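Local coordinates for protein transmembrane oligosaccharyl transferase (Archaeoglobus fulgidus, PDB 3WAJ) that belongs to the STT3/AglB family of membrane proteins, joining a helical transmembrane region that carries a zinc ion to a large globular C-terminal region, at residues 779-784 with 821-826; 792-797 with 808-813; 381-386 with 482-487. All coordinates share one frame; numbering follows the deposited sequence.

Contact 1 of 3, residues 779-784 with 821-826; sequences GAVVTG and TVVLPY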
ATOM      1  N   GLY A 779      -9.560  24.162  24.768  1.00 54.19           N
ATOM      2  CA  GLY A 779      -9.976  25.493  24.353  1.00 51.29           C
ATOM      3  C   GLY A 779     -10.360  26.362  25.541  1.00 57.97           C
ATOM      4  O   GLY A 779     -11.035  25.890  26.462  1.00 56.72           O
ATOM      5  N   ALA A 780      -9.935  27.627  25.523  1.00 56.44           N
ATOM      6  CA  ALA A 780     -10.288  28.582  26.577  1.00 57.53           C
ATOM      7  C   ALA A 780     -11.747  28.994  26.461  1.00 62.17           C
ATOM      8  O   ALA A 780     -12.178  29.469  25.408  1.00 64.49           O
ATOM      9  CB  ALA A 780      -9.400  29.812  26.514  1.00 51.66           C
ATOM     10  N   VAL A 781     -12.506  28.825  27.538  1.00 62.31           N
ATOM     11  CA  VAL A 781     -13.911  29.205  27.507  1.00 59.54           C
ATOM     12  C   VAL A 781     -14.064  30.694  27.820  1.00 62.36           C
ATOM     13  O   VAL A 781     -13.806  31.133  28.936  1.00 67.32           O
ATOM     14  CB  VAL A 781     -14.758  28.337  28.455  1.00 59.14           C
ATOM     15  CG1 VAL A 781     -16.238  28.719  28.356  1.00 60.12           C
ATOM     16  CG2 VAL A 781     -14.569  26.868  28.120  1.00 54.39           C
ATOM     17  N   VAL A 782     -14.456  31.472  26.815  1.00 63.73           N
ATOM     18  CA  VAL A 782     -14.770  32.886  27.019  1.00 68.11           C
ATOM     19  C   VAL A 782     -16.288  33.057  27.048  1.00 71.21           C
ATOM     20  O   VAL A 782     -16.997  32.614  26.133  1.00 71.33           O
ATOM     21  CB  VAL A 782     -14.137  33.796  25.943  1.00 65.40           C
ATOM     22  CG1 VAL A 782     -14.564  35.243  26.151  1.00 62.47           C
ATOM     23  CG2 VAL A 782     -12.626  33.690  25.991  1.00 63.73           C
ATOM     24  N   THR A 783     -16.783  33.692  28.107  1.00 71.86           N
ATOM     25  CA  THR A 783     -18.219  33.827  28.310  1.00 74.95           C
ATOM     26  C   THR A 783     -18.540  35.110  29.061  1.00 84.73           C
ATOM     27  O   THR A 783     -17.652  35.754  29.632  1.00 88.28           O
ATOM     28  CB  THR A 783     -18.775  32.637  29.098  1.00 73.88           C
ATOM     29  OG1 THR A 783     -20.205  32.629  29.027  1.00 79.04           O
ATOM     30  CG2 THR A 783     -18.335  32.718  30.549  1.00 71.44           C
ATOM     31  N   GLY A 784     -19.813  35.480  29.068  1.00 86.73           N
ATOM     32  CA  GLY A 784     -20.228  36.700  29.729  1.00 88.29           C
ATOM     33  C   GLY A 784     -21.571  37.179  29.220  1.00 90.75           C
ATOM     34  O   GLY A 784     -22.290  36.440  28.550  1.00 89.79           O
ATOM     35  N   THR A 821     -21.239  32.209  25.079  1.00 77.27           N
ATOM     36  CA  THR A 821     -20.112  31.370  25.470  1.00 72.37           C
ATOM     37  C   THR A 821     -19.334  30.952  24.224  1.00 68.54           C
ATOM     38  O   THR A 821     -19.917  30.458  23.254  1.00 63.00           O
ATOM     39  CB  THR A 821     -20.571  30.139  26.269  1.00 67.12           C
ATOM     40  OG1 THR A 821     -21.268  30.568  27.448  1.00 74.39           O
ATOM     41  CG2 THR A 821     -19.378  29.298  26.678  1.00 60.32           C
ATOM     42  N   VAL A 822     -18.023  31.173  24.233  1.00 66.63           N
ATOM     43  CA  VAL A 822     -17.208  30.785  23.086  1.00 63.69           C
ATOM     44  C   VAL A 822     -15.884  30.111  23.490  1.00 65.25           C
ATOM     45  O   VAL A 822     -15.231  30.514  24.461  1.00 63.70           O
ATOM     46  CB  VAL A 822     -16.994  31.966  22.106  1.00 53.94           C
ATOM     47  CG1 VAL A 822     -16.078  33.006  22.700  1.00 51.58           C
ATOM     48  CG2 VAL A 822     -16.444  31.462  20.780  1.00 55.85           C
ATOM     49  N   VAL A 823     -15.514  29.070  22.747  1.00 60.06           N
ATOM     50  CA  VAL A 823     -14.299  28.303  23.018  1.00 58.13           C
ATOM     51  C   VAL A 823     -13.240  28.626  21.953  1.00 58.23           C
ATOM     52  O   VAL A 823     -13.465  28.403  20.761  1.00 58.18           O
ATOM     53  CB  VAL A 823     -14.614  26.787  23.057  1.00 58.03           C
ATOM     54  CG1 VAL A 823     -13.450  25.981  23.641  1.00 52.58           C
ATOM     55  CG2 VAL A 823     -15.865  26.543  23.875  1.00 54.70           C
ATOM     56  N   LEU A 824     -12.100  29.164  22.390  1.00 58.59           N
ATOM     57  CA  LEU A 824     -11.024  29.593  21.493  1.00 54.32           C
ATOM     58  C   LEU A 824      -9.809  28.663  21.628  1.00 57.87           C
ATOM     59  O   LEU A 824      -9.391  28.342  22.742  1.00 61.60           O
ATOM     60  CB  LEU A 824     -10.624  31.040  21.804  1.00 52.46           C
ATOM     61  CG  LEU A 824     -11.770  32.051  21.926  1.00 53.89           C
ATOM     62  CD1 LEU A 824     -11.269  33.457  22.259  1.00 55.35           C
ATOM     63  CD2 LEU A 824     -12.591  32.083  20.653  1.00 52.70           C
ATOM     64  N   PRO A 825      -9.239  28.219  20.493  1.00 53.32           N
ATOM     65  CA  PRO A 825      -8.121  27.268  20.547  1.00 49.65           C
ATOM     66  C   PRO A 825      -6.733  27.893  20.359  1.00 51.41           C
ATOM     67  O   PRO A 825      -5.741  27.194  20.561  1.00 52.53           O
ATOM     68  CB  PRO A 825      -8.419  26.340  19.365  1.00 47.46           C
ATOM     69  CG  PRO A 825      -9.051  27.259  18.354  1.00 43.53           C
ATOM     70  CD  PRO A 825      -9.765  28.362  19.124  1.00 45.75           C
ATOM     71  N   TYR A 826      -6.644  29.158  19.958  1.00 51.00           N
ATOM     72  CA  TYR A 826      -5.321  29.754  19.758  1.00 48.92           C
ATOM     73  C   TYR A 826      -4.869  30.542  20.987  1.00 49.13           C
ATOM     74  O   TYR A 826      -5.654  31.281  21.584  1.00 56.03           O
ATOM     75  CB  TYR A 826      -5.289  30.641  18.509  1.00 43.50           C
ATOM     76  CG  TYR A 826      -5.282  29.876  17.200  1.00 41.79           C
ATOM     77  CD1 TYR A 826      -4.126  29.235  16.751  1.00 43.16           C
ATOM     78  CD2 TYR A 826      -6.421  29.809  16.403  1.00 36.71           C
ATOM     79  CE1 TYR A 826      -4.111  28.540  15.547  1.00 41.77           C
ATOM     80  CE2 TYR A 826      -6.408  29.123  15.198  1.00 36.02           C
ATOM     81  CZ  TYR A 826      -5.257  28.496  14.781  1.00 35.15           C
ATOM     82  OH  TYR A 826      -5.266  27.820  13.594  1.00 32.89           O
TER
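Val781 lays CG1 against the CG2 methyl of Thr821, 3.6 Å away. The pair is diagonal: directly across from Val781 sits Val823, its closest approach being CG2 to CG2 at 4.5 Å. With CG1 anti to its backbone N (chi1 -167°), Val823 sets that methyl 3.6 Å from Gly779 CA, where the first segment enters the strand. At the far end Thr783 and Thr821 lie side by side and point the same way, OG1 to OG1 2.8 Å; Thr783 OG1 is hydrogen-bonded to the carbonyl of Tyr820. This face, with Val781, Thr783, Thr821 and Val823, is only partly buried.

The backbones form an antiparallel pair, strand 821-824 being an outer strand of a small mixed sheet in the long peripheral domain and strand 780-784 its middle one, flanked on its other side by strand 863-865. Ala780 and Leu824 exchange N-H...O bonds in both directions, as do Val782 and Val822, while Val781-Val823 and Thr783-Thr821 are the non-hydrogen-bonded pairs. Leu824 N to Ala780 O, 3.0 Å, is nearly straight at the hydrogen (167°).

The other face is buried. Val822 holds CG1 between its backbone N and carbonyl carbon (chi1 71°), and that methyl comes 3.9 Å from Val782 CB. Val782 in turn brings CG2, the methyl beside its backbone N, to 4.0 Å from Leu824 CD1, the two side chains running obliquely past each other. Val822 and Leu824 also rest on Val795 of the neighbouring hairpin, and Leu824 on Tyr840.

Contact 2 of 3, residues 792-797 with 808-813; sequences EVSVNA and EYWQTV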
ATOM      1  N   GLU A 792     -26.148  37.380  18.427  1.00 86.80           N
ATOM      2  CA  GLU A 792     -24.893  36.659  18.234  1.00 89.11           C
ATOM      3  C   GLU A 792     -23.613  37.459  18.485  1.00 84.18           C
ATOM      4  O   GLU A 792     -23.555  38.673  18.252  1.00 83.43           O
ATOM      5  CB  GLU A 792     -24.841  35.984  16.861  1.00 91.58           C
ATOM      6  CG  GLU A 792     -25.510  36.744  15.744  1.00 95.52           C
ATOM      7  CD  GLU A 792     -25.990  35.808  14.659  1.00102.55           C
ATOM      8  OE1 GLU A 792     -26.596  34.774  15.007  1.00104.98           O
ATOM      9  OE2 GLU A 792     -25.747  36.085  13.467  1.00105.97           O
ATOM     10  N   VAL A 793     -22.596  36.744  18.963  1.00 77.88           N
ATOM     11  CA  VAL A 793     -21.277  37.304  19.243  1.00 74.28           C
ATOM     12  C   VAL A 793     -20.242  36.648  18.324  1.00 66.14           C
ATOM     13  O   VAL A 793     -20.203  35.418  18.206  1.00 63.58           O
ATOM     14  CB  VAL A 793     -20.888  37.055  20.716  1.00 74.50           C
ATOM     15  CG1 VAL A 793     -19.518  37.648  21.028  1.00 73.94           C
ATOM     16  CG2 VAL A 793     -21.957  37.623  21.652  1.00 71.91           C
ATOM     17  N   SER A 794     -19.409  37.451  17.665  1.00 61.07           N
ATOM     18  CA  SER A 794     -18.403  36.887  16.759  1.00 57.96           C
ATOM     19  C   SER A 794     -16.987  37.133  17.263  1.00 60.33           C
ATOM     20  O   SER A 794     -16.699  38.184  17.835  1.00 66.68           O
ATOM     21  CB  SER A 794     -18.549  37.448  15.344  1.00 56.36           C
ATOM     22  OG  SER A 794     -17.913  38.711  15.224  1.00 59.31           O
ATOM     23  N   VAL A 795     -16.106  36.159  17.046  1.00 60.81           N
ATOM     24  CA  VAL A 795     -14.691  36.319  17.376  1.00 64.07           C
ATOM     25  C   VAL A 795     -13.832  36.242  16.108  1.00 63.00           C
ATOM     26  O   VAL A 795     -14.130  35.485  15.179  1.00 64.13           O
ATOM     27  CB  VAL A 795     -14.199  35.284  18.411  1.00 66.76           C
ATOM     28  CG1 VAL A 795     -12.914  35.767  19.060  1.00 63.55           C
ATOM     29  CG2 VAL A 795     -15.245  35.058  19.484  1.00 73.29           C
ATOM     30  N   ASN A 796     -12.753  37.019  16.093  1.00 66.23           N
ATOM     31  CA  ASN A 796     -11.914  37.188  14.915  1.00 64.59           C
ATOM     32  C   ASN A 796     -10.449  37.359  15.327  1.00 60.69           C
ATOM     33  O   ASN A 796     -10.153  38.019  16.324  1.00 63.90           O
ATOM     34  CB  ASN A 796     -12.398  38.409  14.121  1.00 70.69           C
ATOM     35  CG  ASN A 796     -11.509  38.736  12.939  1.00 76.09           C
ATOM     36  OD1 ASN A 796     -11.129  39.888  12.741  1.00 81.02           O
ATOM     37  ND2 ASN A 796     -11.187  37.726  12.136  1.00 75.08           N
ATOM     38  N   ALA A 797      -9.542  36.742  14.577  1.00 55.40           N
ATOM     39  CA  ALA A 797      -8.103  36.844  14.833  1.00 47.99           C
ATOM     40  C   ALA A 797      -7.327  36.517  13.562  1.00 47.39           C
ATOM     41  O   ALA A 797      -7.775  35.725  12.732  1.00 48.88           O
ATOM     42  CB  ALA A 797      -7.687  35.923  15.970  1.00 45.17           C
ATOM     43  N   GLU A 808      -7.809  34.301   8.241  1.00 48.38           N
ATOM     44  CA  GLU A 808      -8.582  34.752   9.390  1.00 43.39           C
ATOM     45  C   GLU A 808      -9.232  33.584  10.115  1.00 44.91           C
ATOM     46  O   GLU A 808      -9.880  32.734   9.486  1.00 50.45           O
ATOM     47  CB  GLU A 808      -9.649  35.763   8.952  1.00 46.62           C
ATOM     48  CG  GLU A 808      -9.087  37.116   8.548  1.00 56.32           C
ATOM     49  CD  GLU A 808      -8.316  37.783   9.677  1.00 61.99           C
ATOM     50  OE1 GLU A 808      -8.873  37.933  10.792  1.00 60.87           O
ATOM     51  OE2 GLU A 808      -7.142  38.140   9.446  1.00 61.36           O
ATOM     52  N   TYR A 809      -9.036  33.522  11.432  1.00 41.48           N
ATOM     53  CA  TYR A 809      -9.836  32.639  12.269  1.00 40.87           C
ATOM     54  C   TYR A 809     -11.130  33.371  12.607  1.00 46.81           C
ATOM     55  O   TYR A 809     -11.106  34.520  13.057  1.00 47.27           O
ATOM     56  CB  TYR A 809      -9.104  32.264  13.566  1.00 43.40           C
ATOM     57  CG  TYR A 809      -9.975  31.459  14.521  1.00 49.99           C
ATOM     58  CD1 TYR A 809     -10.049  30.077  14.419  1.00 48.47           C
ATOM     59  CD2 TYR A 809     -10.740  32.081  15.511  1.00 47.56           C
ATOM     60  CE1 TYR A 809     -10.854  29.327  15.278  1.00 44.36           C
ATOM     61  CE2 TYR A 809     -11.549  31.334  16.375  1.00 47.07           C
ATOM     62  CZ  TYR A 809     -11.596  29.958  16.250  1.00 46.66           C
ATOM     63  OH  TYR A 809     -12.382  29.200  17.085  1.00 47.42           O
ATOM     64  N   TRP A 810     -12.259  32.710  12.386  1.00 54.34           N
ATOM     65  CA  TRP A 810     -13.558  33.268  12.751  1.00 58.17           C
ATOM     66  C   TRP A 810     -14.370  32.238  13.515  1.00 56.15           C
ATOM     67  O   TRP A 810     -14.311  31.052  13.207  1.00 57.27           O
ATOM     68  CB  TRP A 810     -14.348  33.649  11.499  1.00 54.60           C
ATOM     69  CG  TRP A 810     -13.992  34.968  10.891  1.00 57.62           C
ATOM     70  CD1 TRP A 810     -13.160  35.191   9.826  1.00 57.37           C
ATOM     71  CD2 TRP A 810     -14.484  36.253  11.292  1.00 59.08           C
ATOM     72  NE1 TRP A 810     -13.100  36.533   9.547  1.00 61.09           N
ATOM     73  CE2 TRP A 810     -13.902  37.209  10.431  1.00 59.31           C
ATOM     74  CE3 TRP A 810     -15.357  36.687  12.295  1.00 58.49           C
ATOM     75  CZ2 TRP A 810     -14.166  38.579  10.549  1.00 50.52           C
ATOM     76  CZ3 TRP A 810     -15.618  38.048  12.410  1.00 58.09           C
ATOM     77  CH2 TRP A 810     -15.025  38.975  11.542  1.00 51.65           C
ATOM     78  N   GLN A 811     -15.130  32.691  14.501  1.00 51.15           N
ATOM     79  CA  GLN A 811     -16.169  31.854  15.083  1.00 58.60           C
ATOM     80  C   GLN A 811     -17.320  32.764  15.473  1.00 62.73           C
ATOM     81  O   GLN A 811     -17.091  33.871  15.968  1.00 63.13           O
ATOM     82  CB  GLN A 811     -15.661  31.069  16.299  1.00 58.94           C
ATOM     83  CG  GLN A 811     -16.665  30.041  16.815  1.00 61.35           C
ATOM     84  CD  GLN A 811     -16.196  29.343  18.079  1.00 69.64           C
ATOM     85  OE1 GLN A 811     -15.020  29.409  18.442  1.00 72.20           O
ATOM     86  NE2 GLN A 811     -17.119  28.676  18.762  1.00 72.42           N
ATOM     87  N   THR A 812     -18.549  32.320  15.221  1.00 65.01           N
ATOM     88  CA  THR A 812     -19.723  33.104  15.593  1.00 67.14           C
ATOM     89  C   THR A 812     -20.649  32.272  16.460  1.00 68.25           C
ATOM     90  O   THR A 812     -20.949  31.116  16.147  1.00 65.21           O
ATOM     91  CB  THR A 812     -20.477  33.672  14.375  1.00 66.33           C
ATOM     92  OG1 THR A 812     -19.678  34.681  13.754  1.00 69.26           O
ATOM     93  CG2 THR A 812     -21.787  34.316  14.808  1.00 68.97           C
ATOM     94  N   VAL A 813     -21.100  32.881  17.551  1.00 66.56           N
ATOM     95  CA  VAL A 813     -21.826  32.169  18.585  1.00 67.20           C
ATOM     96  C   VAL A 813     -23.187  32.811  18.850  1.00 77.23           C
ATOM     97  O   VAL A 813     -23.296  34.032  19.003  1.00 79.38           O
ATOM     98  CB  VAL A 813     -20.963  32.077  19.859  1.00 58.74           C
ATOM     99  CG1 VAL A 813     -21.749  32.438  21.097  1.00 54.44           C
ATOM    100  CG2 VAL A 813     -20.350  30.693  19.973  1.00 55.01           C
TER
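Asn796 lies flat on the indole of Trp810 in the tightly packed part of a beta hairpin, strands 792-800 and 806-814, that forms one margin of an antiparallel sheet in the long peripheral domain. The amide and ring planes are 16° apart. CB stands over the six-membered ring, 3.7 Å from its centroid, a CH-pi contact, and ND2 lies above the same face but offset toward the rim, 3.2 Å from Trp810 CE2. Chi1 (175°) sets Asn796 CG anti to the backbone N; from there ND2 reaches Glu808. ND2 donates to Glu808 OE1 at 2.7 Å, and OE1 accepts through its anti lone pair, the one away from the other carboxylate oxygen; ND2 adds a weak bond to Tyr809 O. Two acceptors thus hold the amide over the indole, and Glu808 is itself steadied by a bond from OE2 to Thr798 OG1.

The backbone pairs Val793 with Val813, Val795 with Gln811 and Ala797 with Tyr809 in two-way hydrogen bonds. Their side chains share the opposite face, largely buried, where Val793 and Val795 pack on Tyr840, Ile842 and the outer strand 819-824, and Tyr809 OH is bonded to Leu690 O.

Toward the other end, the Asn796-Trp810 face becomes sparser and more open to solvent. Thr812 is exposed, and its CG2 finds Glu792 CB only at 4.0 Å. Ser794 CB sits 3.4 Å from Thr812 OG1. Ser794 OG approaches the indole edge, in the ring plane, 3.7 Å from Trp810 CZ3.

Contact 3 of 3, residues 381-386 with 482-487; sequences FGALFF and IYPTYI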
ATOM      1  N   PHE A 381       3.727  -6.183 -19.243  1.00 83.75           N
ATOM      2  CA  PHE A 381       4.623  -7.266 -19.656  1.00 79.33           C
ATOM      3  C   PHE A 381       5.384  -6.948 -20.941  1.00 79.52           C
ATOM      4  O   PHE A 381       6.328  -7.659 -21.308  1.00 78.75           O
ATOM      5  CB  PHE A 381       3.847  -8.586 -19.821  1.00 79.05           C
ATOM      6  CG  PHE A 381       2.917  -8.893 -18.676  1.00 73.49           C
ATOM      7  CD1 PHE A 381       3.383  -9.535 -17.541  1.00 72.42           C
ATOM      8  CD2 PHE A 381       1.578  -8.523 -18.731  1.00 71.51           C
ATOM      9  CE1 PHE A 381       2.531  -9.806 -16.477  1.00 70.36           C
ATOM     10  CE2 PHE A 381       0.721  -8.794 -17.678  1.00 70.77           C
ATOM     11  CZ  PHE A 381       1.199  -9.436 -16.548  1.00 67.82           C
ATOM     12  N   GLY A 382       4.981  -5.874 -21.616  1.00 80.15           N
ATOM     13  CA  GLY A 382       5.493  -5.572 -22.940  1.00 78.61           C
ATOM     14  C   GLY A 382       5.007  -6.602 -23.943  1.00 81.78           C
ATOM     15  O   GLY A 382       3.833  -6.983 -23.950  1.00 82.53           O
ATOM     16  N   ALA A 383       5.922  -7.060 -24.787  1.00 83.84           N
ATOM     17  CA  ALA A 383       5.621  -8.050 -25.809  1.00 84.70           C
ATOM     18  C   ALA A 383       5.787  -9.454 -25.238  1.00 89.60           C
ATOM     19  O   ALA A 383       5.414 -10.440 -25.879  1.00 95.10           O
ATOM     20  CB  ALA A 383       6.532  -7.847 -27.011  1.00 79.94           C
ATOM     21  N   LEU A 384       6.355  -9.536 -24.034  1.00 87.73           N
ATOM     22  CA  LEU A 384       6.530 -10.815 -23.348  1.00 85.63           C
ATOM     23  C   LEU A 384       5.184 -11.421 -22.983  1.00 84.65           C
ATOM     24  O   LEU A 384       5.086 -12.609 -22.676  1.00 84.29           O
ATOM     25  CB  LEU A 384       7.393 -10.661 -22.094  1.00 79.62           C
ATOM     26  CG  LEU A 384       8.889 -10.451 -22.321  1.00 78.00           C
ATOM     27  CD1 LEU A 384       9.686 -10.963 -21.131  1.00 72.98           C
ATOM     28  CD2 LEU A 384       9.345 -11.128 -23.604  1.00 77.46           C
ATOM     29  N   PHE A 385       4.152 -10.592 -23.015  1.00 84.00           N
ATOM     30  CA  PHE A 385       2.792 -11.059 -22.840  1.00 86.99           C
ATOM     31  C   PHE A 385       2.398 -11.957 -24.014  1.00 86.84           C
ATOM     32  O   PHE A 385       2.058 -13.128 -23.832  1.00 84.61           O
ATOM     33  CB  PHE A 385       1.860  -9.855 -22.734  1.00 94.48           C
ATOM     34  CG  PHE A 385       0.407 -10.202 -22.824  1.00100.64           C
ATOM     35  CD1 PHE A 385      -0.149 -11.157 -21.983  1.00100.54           C
ATOM     36  CD2 PHE A 385      -0.409  -9.559 -23.738  1.00104.05           C
ATOM     37  CE1 PHE A 385      -1.492 -11.474 -22.066  1.00 99.83           C
ATOM     38  CE2 PHE A 385      -1.750  -9.867 -23.830  1.00103.60           C
ATOM     39  CZ  PHE A 385      -2.294 -10.825 -22.993  1.00103.16           C
ATOM     40  N   PHE A 386       2.456 -11.403 -25.220  1.00 89.04           N
ATOM     41  CA  PHE A 386       2.155 -12.157 -26.431  1.00 90.96           C
ATOM     42  C   PHE A 386       3.078 -13.358 -26.609  1.00 87.96           C
ATOM     43  O   PHE A 386       2.628 -14.484 -26.839  1.00 86.15           O
ATOM     44  CB  PHE A 386       2.297 -11.254 -27.656  1.00 97.86           C
ATOM     45  CG  PHE A 386       1.336 -10.104 -27.684  1.00106.70           C
ATOM     46  CD1 PHE A 386       0.139 -10.158 -26.986  1.00109.22           C
ATOM     47  CD2 PHE A 386       1.629  -8.965 -28.417  1.00111.92           C
ATOM     48  CE1 PHE A 386      -0.750  -9.091 -27.017  1.00111.70           C
ATOM     49  CE2 PHE A 386       0.747  -7.897 -28.452  1.00113.90           C
ATOM     50  CZ  PHE A 386      -0.444  -7.960 -27.749  1.00113.93           C
ATOM     51  N   ILE A 482      12.353  -8.471 -27.039  1.00 98.33           N
ATOM     52  CA  ILE A 482      13.226  -7.689 -26.154  1.00 93.17           C
ATOM     53  C   ILE A 482      13.113  -6.152 -26.259  1.00 92.26           C
ATOM     54  O   ILE A 482      13.237  -5.449 -25.253  1.00 96.51           O
ATOM     55  CB  ILE A 482      14.714  -8.135 -26.317  1.00 75.83           C
ATOM     56  CG1 ILE A 482      14.884  -9.603 -25.901  1.00 77.19           C
ATOM     57  CG2 ILE A 482      15.664  -7.233 -25.526  1.00 71.03           C
ATOM     58  CD1 ILE A 482      16.153 -10.275 -26.438  1.00 77.76           C
ATOM     59  N   TYR A 483      12.862  -5.621 -27.449  1.00 86.94           N
ATOM     60  CA  TYR A 483      12.931  -4.165 -27.600  1.00 84.43           C
ATOM     61  C   TYR A 483      11.870  -3.346 -26.857  1.00 81.68           C
ATOM     62  O   TYR A 483      12.217  -2.560 -25.986  1.00 85.99           O
ATOM     63  CB  TYR A 483      13.030  -3.717 -29.066  1.00 84.76           C
ATOM     64  CG  TYR A 483      13.055  -2.212 -29.185  1.00 78.93           C
ATOM     65  CD1 TYR A 483      11.917  -1.498 -29.556  1.00 75.07           C
ATOM     66  CD2 TYR A 483      14.207  -1.502 -28.887  1.00 77.76           C
ATOM     67  CE1 TYR A 483      11.938  -0.112 -29.646  1.00 76.74           C
ATOM     68  CE2 TYR A 483      14.242  -0.122 -28.971  1.00 81.78           C
ATOM     69  CZ  TYR A 483      13.108   0.570 -29.353  1.00 81.87           C
ATOM     70  OH  TYR A 483      13.161   1.946 -29.434  1.00 83.04           O
ATOM     71  N   PRO A 484      10.579  -3.505 -27.203  1.00 81.96           N
ATOM     72  CA  PRO A 484       9.650  -2.585 -26.534  1.00 84.30           C
ATOM     73  C   PRO A 484       9.405  -2.933 -25.063  1.00 86.50           C
ATOM     74  O   PRO A 484       8.758  -2.153 -24.364  1.00 88.48           O
ATOM     75  CB  PRO A 484       8.360  -2.732 -27.349  1.00 82.65           C
ATOM     76  CG  PRO A 484       8.420  -4.113 -27.901  1.00 77.77           C
ATOM     77  CD  PRO A 484       9.880  -4.425 -28.124  1.00 78.42           C
ATOM     78  N   THR A 485       9.914  -4.072 -24.595  1.00 86.17           N
ATOM     79  CA  THR A 485       9.813  -4.388 -23.167  1.00 89.18           C
ATOM     80  C   THR A 485      11.056  -3.966 -22.361  1.00 88.18           C
ATOM     81  O   THR A 485      11.035  -3.984 -21.133  1.00 89.00           O
ATOM     82  CB  THR A 485       9.416  -5.864 -22.897  1.00 74.93           C
ATOM     83  OG1 THR A 485      10.564  -6.623 -22.501  1.00 81.24           O
ATOM     84  CG2 THR A 485       8.816  -6.473 -24.130  1.00 71.14           C
ATOM     85  N   TYR A 486      12.132  -3.588 -23.048  1.00 83.61           N
ATOM     86  CA  TYR A 486      13.216  -2.876 -22.376  1.00 77.45           C
ATOM     87  C   TYR A 486      12.814  -1.420 -22.250  1.00 76.40           C
ATOM     88  O   TYR A 486      13.134  -0.755 -21.261  1.00 73.64           O
ATOM     89  CB  TYR A 486      14.546  -2.966 -23.131  1.00 74.09           C
ATOM     90  CG  TYR A 486      15.604  -2.094 -22.494  1.00 75.30           C
ATOM     91  CD1 TYR A 486      16.305  -2.532 -21.377  1.00 76.57           C
ATOM     92  CD2 TYR A 486      15.874  -0.817 -22.981  1.00 72.84           C
ATOM     93  CE1 TYR A 486      17.258  -1.735 -20.773  1.00 76.25           C
ATOM     94  CE2 TYR A 486      16.818  -0.012 -22.380  1.00 74.44           C
ATOM     95  CZ  TYR A 486      17.509  -0.477 -21.277  1.00 75.80           C
ATOM     96  OH  TYR A 486      18.453   0.317 -20.676  1.00 78.10           O
ATOM     97  N   ILE A 487      12.112  -0.934 -23.268  1.00 79.13           N
ATOM     98  CA  ILE A 487      11.657   0.452 -23.319  1.00 85.78           C
ATOM     99  C   ILE A 487      10.777   0.817 -22.121  1.00 88.85           C
ATOM    100  O   ILE A 487      11.107   1.730 -21.356  1.00 93.21           O
ATOM    101  CB  ILE A 487      10.919   0.741 -24.648  1.00 88.06           C
ATOM    102  CG1 ILE A 487      11.888   0.603 -25.816  1.00 88.11           C
ATOM    103  CG2 ILE A 487      10.301   2.129 -24.644  1.00 85.76           C
ATOM    104  CD1 ILE A 487      13.134   1.442 -25.650  1.00 88.29           C
TER
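This is a small buried packing contact in the membrane-spanning helical region: the turn at Gly382 and Ala383, between helices 376-381 and 384-402, is pressed against Thr485 on helix 474-491. Thr485 does most of the work. Its CB faces the turn, and CG2 meets Gly382 CA at 3.6 Å and Ala383 CB at 3.9 Å. The same methyl is modelled 3.0 Å from Ala383 N, a spacing so short that the exact placement is doubtful, as is the unusual chi1 of 103° behind it. Neighbouring Pro484 adds its CG, 4.3 Å from Ala383 CB. Leu384 and Thr485 cross at about a right angle, Leu384 CG to Thr485 OG1 4.2 Å. The two segments are therefore joined by van der Waals packing.

The Gly382 backbone suits the close approach. It leaves the preceding helix with positive phi (68°) and takes the second place of a type II' turn from Phe381 to Leu384, closed by a weak bond from Leu384 N to Phe381 O. As a separate feature, the proline nitrogen of the facing helix has no hydrogen to give to the turn before, and the helix is kinked there; Tyr483 O, just before the proline, accepts from both Tyr486 N and Ile487 N. Leu143 of helix 134-144 and Ser435 and Ser439 of helix 429-446 cover Leu384, while Ile146 lies on Thr485. The arrangement is a connection between consecutive helices packed by its type II' turn on a third helix, in a many-helix membrane bundle whose 381-386 side belongs to the GT-C-clan STT3 family.

Contacts 1 and 2 belong to one peripheral domain, about 11 Å apart between centres, whereas contact 3 lies in the membrane region on the opposite side of the chain's centre, its nearest atoms about 47 Å from contact 1. The two strand pairs follow a single chain path, 780-785, 792-800, 806-814, 819-824, so the hairpin of contact 2 connects the two partners of contact 1, and the buried faces of both meet each other. Each is partly buried and bonded through backbone, with contact 2 adding polar and aromatic side-chain packing on its outer face. Contact 3 is buried, smaller, and rests on van der Waals packing of a turn against a helix.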